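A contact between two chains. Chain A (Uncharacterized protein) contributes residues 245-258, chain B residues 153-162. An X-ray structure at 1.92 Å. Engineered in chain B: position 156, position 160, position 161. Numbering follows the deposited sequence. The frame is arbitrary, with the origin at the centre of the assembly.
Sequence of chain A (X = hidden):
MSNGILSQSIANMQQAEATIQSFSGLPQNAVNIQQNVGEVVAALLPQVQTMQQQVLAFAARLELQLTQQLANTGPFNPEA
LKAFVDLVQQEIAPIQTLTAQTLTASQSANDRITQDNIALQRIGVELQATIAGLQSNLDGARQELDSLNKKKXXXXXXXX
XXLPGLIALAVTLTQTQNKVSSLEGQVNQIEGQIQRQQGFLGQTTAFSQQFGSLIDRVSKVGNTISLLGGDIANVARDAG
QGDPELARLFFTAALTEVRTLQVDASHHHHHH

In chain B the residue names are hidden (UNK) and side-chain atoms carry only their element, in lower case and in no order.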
ATOM      1  N   GLU A 245     -20.463   8.033  57.127  1.00107.27           N
ATOM      2  CA  GLU A 245     -21.415   7.747  56.009  1.00113.26           C
ATOM      3  C   GLU A 245     -20.604   7.774  54.699  1.00111.57           C
ATOM      4  O   GLU A 245     -21.175   7.488  53.625  1.00 95.74           O
ATOM      5  CB  GLU A 245     -22.593   8.728  56.006  1.00113.35           C
ATOM      6  CG  GLU A 245     -23.794   8.259  55.194  1.00111.31           C
ATOM      7  CD  GLU A 245     -23.743   8.469  53.688  1.00116.27           C
ATOM      8  OE1 GLU A 245     -22.831   9.167  53.211  1.00119.40           O
ATOM      9  OE2 GLU A 245     -24.631   7.941  52.993  1.00120.16           O
ATOM     10  N   LEU A 246     -19.307   8.112  54.795  1.00114.58           N
ATOM     11  CA  LEU A 246     -18.320   8.090  53.678  1.00108.81           C
ATOM     12  C   LEU A 246     -18.160   6.639  53.197  1.00 98.23           C
ATOM     13  O   LEU A 246     -17.987   6.455  51.971  1.00 76.65           O
ATOM     14  CB  LEU A 246     -16.985   8.711  54.133  1.00107.94           C
ATOM     15  CG  LEU A 246     -16.217   8.018  55.270  1.00111.44           C
ATOM     16  CD1 LEU A 246     -15.326   6.889  54.757  1.00108.04           C
ATOM     17  CD2 LEU A 246     -15.365   9.026  56.034  1.00105.94           C
ATOM     18  N   ALA A 247     -18.243   5.665  54.123  1.00 85.79           N
ATOM     19  CA  ALA A 247     -18.172   4.207  53.849  1.00 74.48           C
ATOM     20  C   ALA A 247     -19.082   3.891  52.659  1.00 65.83           C
ATOM     21  O   ALA A 247     -18.632   3.185  51.734  1.00 53.22           O
ATOM     22  CB  ALA A 247     -18.572   3.421  55.068  1.00 65.54           C
ATOM     23  N   ARG A 248     -20.319   4.405  52.695  1.00 67.14           N
ATOM     24  CA  ARG A 248     -21.342   4.261  51.621  1.00 69.98           C
ATOM     25  C   ARG A 248     -20.800   4.774  50.271  1.00 67.15           C
ATOM     26  O   ARG A 248     -20.908   4.018  49.245  1.00 54.96           O
ATOM     27  CB  ARG A 248     -22.618   5.006  52.019  1.00 72.02           C
ATOM     28  CG  ARG A 248     -23.656   5.098  50.908  1.00 78.09           C
ATOM     29  CD  ARG A 248     -25.059   5.130  51.480  1.00 89.60           C
ATOM     30  NE  ARG A 248     -25.242   3.889  52.219  1.00 92.12           N
ATOM     31  CZ  ARG A 248     -25.652   2.741  51.693  1.00 86.75           C
ATOM     32  NH1 ARG A 248     -25.964   2.648  50.408  1.00 88.19           N
ATOM     33  NH2 ARG A 248     -25.741   1.675  52.463  1.00 77.36           N
ATOM     34  N   LEU A 249     -20.283   6.012  50.255  1.00 65.51           N
ATOM     35  CA  LEU A 249     -19.724   6.684  49.043  1.00 65.67           C
ATOM     36  C   LEU A 249     -18.469   5.923  48.591  1.00 57.68           C
ATOM     37  O   LEU A 249     -18.279   5.753  47.367  1.00 62.98           O
ATOM     38  CB  LEU A 249     -19.416   8.158  49.344  1.00 70.24           C
ATOM     39  CG  LEU A 249     -20.623   9.073  49.585  1.00 74.27           C
ATOM     40  CD1 LEU A 249     -20.191  10.536  49.619  1.00 74.59           C
ATOM     41  CD2 LEU A 249     -21.707   8.870  48.529  1.00 72.91           C
ATOM     42  N   PHE A 250     -17.659   5.481  49.552  1.00 56.19           N
ATOM     43  CA  PHE A 250     -16.441   4.652  49.360  1.00 52.96           C
ATOM     44  C   PHE A 250     -16.830   3.362  48.617  1.00 56.76           C
ATOM     45  O   PHE A 250     -16.351   3.068  47.456  1.00 48.52           O
ATOM     46  CB  PHE A 250     -15.814   4.419  50.732  1.00 54.16           C
ATOM     47  CG  PHE A 250     -14.753   3.354  50.793  1.00 70.09           C
ATOM     48  CD1 PHE A 250     -13.483   3.585  50.275  1.00 82.15           C
ATOM     49  CD2 PHE A 250     -15.006   2.135  51.402  1.00 70.04           C
ATOM     50  CE1 PHE A 250     -12.498   2.608  50.340  1.00 80.88           C
ATOM     51  CE2 PHE A 250     -14.019   1.162  51.473  1.00 75.13           C
ATOM     52  CZ  PHE A 250     -12.769   1.399  50.939  1.00 81.09           C
ATOM     53  N   PHE A 251     -17.745   2.599  49.221  1.00 52.61           N
ATOM     54  CA  PHE A 251     -18.184   1.316  48.640  1.00 43.46           C
ATOM     55  C   PHE A 251     -18.817   1.594  47.291  1.00 45.81           C
ATOM     56  O   PHE A 251     -18.590   0.773  46.395  1.00 62.25           O
ATOM     57  CB  PHE A 251     -19.179   0.596  49.542  1.00 53.94           C
ATOM     58  CG  PHE A 251     -18.596   0.144  50.849  1.00 55.39           C
ATOM     59  CD1 PHE A 251     -17.382  -0.515  50.878  1.00 58.87           C
ATOM     60  CD2 PHE A 251     -19.278   0.365  52.039  1.00 63.39           C
ATOM     61  CE1 PHE A 251     -16.858  -0.943  52.081  1.00 61.59           C
ATOM     62  CE2 PHE A 251     -18.754  -0.077  53.240  1.00 53.52           C
ATOM     63  CZ  PHE A 251     -17.545  -0.724  53.254  1.00 64.31           C
ATOM     64  N   THR A 252     -19.551   2.699  47.135  1.00 47.17           N
ATOM     65  CA  THR A 252     -20.235   2.988  45.838  1.00 54.19           C
ATOM     66  C   THR A 252     -19.185   3.257  44.732  1.00 59.60           C
ATOM     67  O   THR A 252     -19.386   2.762  43.582  1.00 53.28           O
ATOM     68  CB  THR A 252     -21.340   4.048  45.987  1.00 60.40           C
ATOM     69  OG1 THR A 252     -22.391   3.490  46.795  1.00 59.67           O
ATOM     70  CG2 THR A 252     -21.916   4.483  44.650  1.00 53.18           C
ATOM     71  N   ALA A 253     -18.121   4.004  45.053  1.00 60.87           N
ATOM     72  CA  ALA A 253     -16.997   4.362  44.147  1.00 56.91           C
ATOM     73  C   ALA A 253     -16.225   3.090  43.768  1.00 54.86           C
ATOM     74  O   ALA A 253     -16.126   2.794  42.545  1.00 51.19           O
ATOM     75  CB  ALA A 253     -16.109   5.374  44.832  1.00 64.36           C
ATOM     76  N   ALA A 254     -15.736   2.357  44.778  1.00 53.61           N
ATOM     77  CA  ALA A 254     -15.036   1.060  44.628  1.00 49.34           C
ATOM     78  C   ALA A 254     -15.873   0.145  43.715  1.00 60.68           C
ATOM     79  O   ALA A 254     -15.347  -0.336  42.680  1.00 59.62           O
ATOM     80  CB  ALA A 254     -14.782   0.441  45.986  1.00 46.77           C
ATOM     81  N   LEU A 255     -17.168  -0.008  43.993  1.00 59.69           N
ATOM     82  CA  LEU A 255     -18.037  -0.935  43.213  1.00 57.72           C
ATOM     83  C   LEU A 255     -18.097  -0.505  41.739  1.00 60.87           C
ATOM     84  O   LEU A 255     -18.120  -1.416  40.889  1.00 56.98           O
ATOM     85  CB  LEU A 255     -19.431  -0.996  43.849  1.00 58.31           C
ATOM     86  CG  LEU A 255     -20.367  -2.075  43.294  1.00 57.72           C
ATOM     87  CD1 LEU A 255     -19.787  -3.469  43.450  1.00 57.36           C
ATOM     88  CD2 LEU A 255     -21.726  -1.996  43.968  1.00 59.86           C
ATOM     89  N   THR A 256     -18.141   0.803  41.423  1.00 62.99           N
ATOM     90  CA  THR A 256     -18.111   1.310  40.014  1.00 62.94           C
ATOM     91  C   THR A 256     -16.824   0.814  39.325  1.00 60.00           C
ATOM     92  O   THR A 256     -16.900   0.460  38.124  1.00 55.09           O
ATOM     93  CB  THR A 256     -18.159   2.846  39.910  1.00 64.86           C
ATOM     94  OG1 THR A 256     -19.382   3.333  40.462  1.00 68.63           O
ATOM     95  CG2 THR A 256     -18.047   3.358  38.487  1.00 61.05           C
ATOM     96  N   GLU A 257     -15.710   0.796  40.070  1.00 57.00           N
ATOM     97  CA  GLU A 257     -14.348   0.413  39.606  1.00 63.43           C
ATOM     98  C   GLU A 257     -14.331  -1.082  39.314  1.00 61.71           C
ATOM     99  O   GLU A 257     -13.980  -1.462  38.172  1.00 57.11           O
ATOM    100  CB  GLU A 257     -13.270   0.734  40.653  1.00 64.09           C
ATOM    101  CG  GLU A 257     -13.117   2.220  40.981  1.00 66.76           C
ATOM    102  CD  GLU A 257     -12.608   3.110  39.855  1.00 78.00           C
ATOM    103  OE1 GLU A 257     -11.693   2.661  39.110  1.00 65.49           O
ATOM    104  OE2 GLU A 257     -13.147   4.247  39.704  1.00 75.65           O
ATOM    105  N   VAL A 258     -14.712  -1.882  40.314  1.00 58.28           N
ATOM    106  CA  VAL A 258     -14.777  -3.365  40.218  1.00 62.12           C
ATOM    107  C   VAL A 258     -15.530  -3.722  38.936  1.00 54.52           C
ATOM    108  O   VAL A 258     -15.070  -4.604  38.213  1.00 54.69           O
ATOM    109  CB  VAL A 258     -15.444  -3.981  41.459  1.00 71.43           C
ATOM    110  CG1 VAL A 258     -15.624  -5.481  41.295  1.00 77.98           C
ATOM    111  CG2 VAL A 258     -14.662  -3.668  42.720  1.00 76.88           C
TER
ATOM    112  N   UNK B 153     -12.171  10.956  39.168  1.00 53.42           N
ATOM    113  CA  UNK B 153     -13.614  10.589  39.215  1.00 55.70           C
ATOM    114  C   UNK B 153     -13.929   9.955  40.573  1.00 46.95           C
ATOM    115  O   UNK B 153     -14.925  10.340  41.200  1.00 52.48           O
ATOM    116  c   UNK B 153     -13.763   9.450  35.510  1.00 59.08           C
ATOM    117  c   UNK B 153     -14.857  11.484  36.504  1.00 51.05           C
ATOM    118  c   UNK B 153     -13.924   9.699  38.006  1.00 52.76           C
ATOM    119  c   UNK B 153     -13.772  10.427  36.675  1.00 50.16           C
ATOM    120  N   UNK B 154     -13.038   9.103  41.047  1.00 47.74           N
ATOM    121  CA  UNK B 154     -13.109   8.424  42.359  1.00 50.87           C
ATOM    122  C   UNK B 154     -13.121   9.439  43.510  1.00 56.93           C
ATOM    123  O   UNK B 154     -14.092   9.425  44.319  1.00 46.86           O
ATOM    124  c   UNK B 154     -10.789   6.561  45.946  1.00 74.20           C
ATOM    125  c   UNK B 154     -10.928   7.238  44.744  1.00 63.54           C
ATOM    126  c   UNK B 154     -11.770   6.762  43.751  1.00 64.52           C
ATOM    127  c   UNK B 154     -11.501   5.388  46.163  1.00 70.88           C
ATOM    128  o   UNK B 154     -11.379   4.683  47.328  1.00 79.63           O
ATOM    129  c   UNK B 154     -11.919   7.477  42.442  1.00 53.82           C
ATOM    130  c   UNK B 154     -12.338   4.899  45.178  1.00 72.14           C
ATOM    131  c   UNK B 154     -12.465   5.586  43.982  1.00 74.13           C
ATOM    132  N   UNK B 155     -12.119  10.338  43.577  1.00 47.94           N
ATOM    133  CA  UNK B 155     -11.992  11.311  44.696  1.00 45.04           C
ATOM    134  C   UNK B 155     -13.235  12.193  44.777  1.00 43.50           C
ATOM    135  O   UNK B 155     -13.738  12.405  45.891  1.00 54.35           O
ATOM    136  c   UNK B 155      -8.204  12.166  44.414  1.00 48.26           C
ATOM    137  c   UNK B 155      -9.425  11.380  44.864  1.00 44.09           C
ATOM    138  c   UNK B 155      -9.344  11.033  46.347  1.00 46.37           C
ATOM    139  c   UNK B 155     -10.712  12.137  44.544  1.00 44.73           C
ATOM    140  N   UNK B 156     -13.737  12.619  43.629  1.00 39.20           N
ATOM    141  CA  UNK B 156     -14.924  13.492  43.506  1.00 48.67           C
ATOM    142  C   UNK B 156     -16.146  12.738  44.038  1.00 50.00           C
ATOM    143  O   UNK B 156     -17.018  13.385  44.630  1.00 50.51           O
ATOM    144  c   UNK B 156     -16.242  14.897  41.878  1.00 52.81           C
ATOM    145  o   UNK B 156     -13.849  14.646  41.709  1.00 52.94           O
ATOM    146  c   UNK B 156     -15.066  13.976  42.060  1.00 53.14           C
ATOM    147  N   UNK B 157     -16.170  11.414  43.848  1.00 52.17           N
ATOM    148  CA  UNK B 157     -17.241  10.536  44.348  1.00 55.17           C
ATOM    149  C   UNK B 157     -17.170  10.348  45.860  1.00 55.16           C
ATOM    150  O   UNK B 157     -18.186   9.962  46.428  1.00 60.58           O
ATOM    151  N   UNK B 158     -16.021  10.583  46.503  1.00 56.78           N
ATOM    152  CA  UNK B 158     -15.878  10.393  47.970  1.00 53.36           C
ATOM    153  C   UNK B 158     -16.493  11.564  48.752  1.00 54.33           C
ATOM    154  O   UNK B 158     -16.339  11.552  49.954  1.00 62.52           O
ATOM    155  c   UNK B 158     -14.481   7.787  48.295  1.00 60.47           C
ATOM    156  c   UNK B 158     -13.664   9.025  47.951  1.00 55.49           C
ATOM    157  c   UNK B 158     -14.404  10.283  48.361  1.00 54.25           C
ATOM    158  c   UNK B 158     -12.313   8.991  48.649  1.00 58.59           C
ATOM    159  N   UNK B 159     -17.108  12.573  48.131  1.00 56.77           N
ATOM    160  CA  UNK B 159     -17.576  13.752  48.888  1.00 53.20           C
ATOM    161  C   UNK B 159     -16.386  14.515  49.478  1.00 53.39           C
ATOM    162  O   UNK B 159     -15.298  14.398  48.911  1.00 51.56           O
ATOM    163  N   UNK B 160     -16.559  15.203  50.614  1.00 50.53           N
ATOM    164  CA  UNK B 160     -15.554  16.120  51.235  1.00 49.20           C
ATOM    165  C   UNK B 160     -14.289  15.371  51.636  1.00 48.97           C
ATOM    166  O   UNK B 160     -13.232  16.019  51.674  1.00 56.02           O
ATOM    167  c   UNK B 160     -16.112  16.879  52.450  1.00 50.98           C
ATOM    168  c   UNK B 160     -17.346  17.686  52.122  1.00 55.15           C
ATOM    169  o   UNK B 160     -16.411  15.926  53.464  1.00 56.76           O
ATOM    170  N   UNK B 161     -14.373  14.072  51.934  1.00 47.65           N
ATOM    171  CA  UNK B 161     -13.196  13.238  52.276  1.00 49.71           C
ATOM    172  C   UNK B 161     -12.193  13.287  51.103  1.00 53.19           C
ATOM    173  O   UNK B 161     -10.993  13.261  51.375  1.00 52.72           O
ATOM    174  c   UNK B 161     -12.367  10.914  52.911  1.00 48.34           C
ATOM    175  c   UNK B 161     -13.569  11.779  52.600  1.00 52.79           C
ATOM    176  o   UNK B 161     -14.423  11.732  53.738  1.00 63.26           O
ATOM    177  N   UNK B 162     -12.670  13.405  49.859  1.00 49.53           N
ATOM    178  CA  UNK B 162     -11.818  13.419  48.653  1.00 52.82           C
ATOM    179  C   UNK B 162     -11.196  14.770  48.318  1.00 50.43           C
ATOM    180  O   UNK B 162     -10.377  14.802  47.379  1.00 48.06           O
TER
HETATM  181  O   HOH W   1     -19.387   7.548  46.059  1.00 55.76           O

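Position 153 opens the chain B stretch inside a helix. Its side chain has four carbons, forked at the second; its CA-to-CB bond points sideways, and it makes no contact with chain A: L153(B).

Position 154 carries one carbon and then a six-carbon ring bearing one oxygen. The CA-to-CB bond points sideways, yet the ring reaches chain A: one ring carbon lies 3.7 Å from A253(A) CB, and the oxygen borne by the ring lies 3.8 Å from CD1 of F250(A). A six-carbon ring bearing one oxygen is tyrosine, Y154(B), and it gives up more area to the contact than any other residue of either stretch. Its CE1 approaches A254(A) N at 4.3 Å, at the ring's edge, although that nitrogen is already spent on the helical bond to F250(A) O.

Position 155 has four carbons forked at the second, and its CA-to-CB bond points away from chain A: L155(B). Position 156 has one carbon carrying an oxygen and a carbon; it is T156(B), an engineered residue out of reach of chain A.

Position 157 has no side-chain atoms. Its carbonyl O sits 3.6 Å from L249(A) CB. This is G157(B); a CB here would lie 4.1 Å from A253(A) CB and would be crowded by Y154(B) O.

Position 158 again shows four carbons forked at the second. CA-to-CB points away, but the end returns, with one terminal carbon 3.8 Å from F250(A) CA. It is L158(B), and the carbon is CD2.

Position 159 is bare, with positive phi, which favours glycine by itself. An ideal CB would lie a tight 3.3 Å from L249(A) CD1, so G159(B) suits both backbone and neighbour.

Position 160 has one carbon carrying an oxygen and a carbon, and touches nothing on chain A: engineered T160(B). Position 161 has the same atoms, but its CA-to-CB bond points toward chain A, its oxygen 3.7 Å from L246(A) CD2. It is T161(B), also engineered. Position 162, bare and out of reach, is G162(B), where a CB would clash with L155(B) O.

The two helices run nearly antiparallel, at 156°, with axes 9.4 Å apart at closest approach. No direct hydrogen bond crosses; apolar packing is joined by one water, which donates to G157(B) O at 2.7 Å and to L249(A) O at 2.5 Å. Y154(B) packs on small A253(A); L249(A) lies over the backbone of 157-159, and the bare G159(B) leaves room for its CD1.

Chain B, residues 153-162: LYLTGLGTTG
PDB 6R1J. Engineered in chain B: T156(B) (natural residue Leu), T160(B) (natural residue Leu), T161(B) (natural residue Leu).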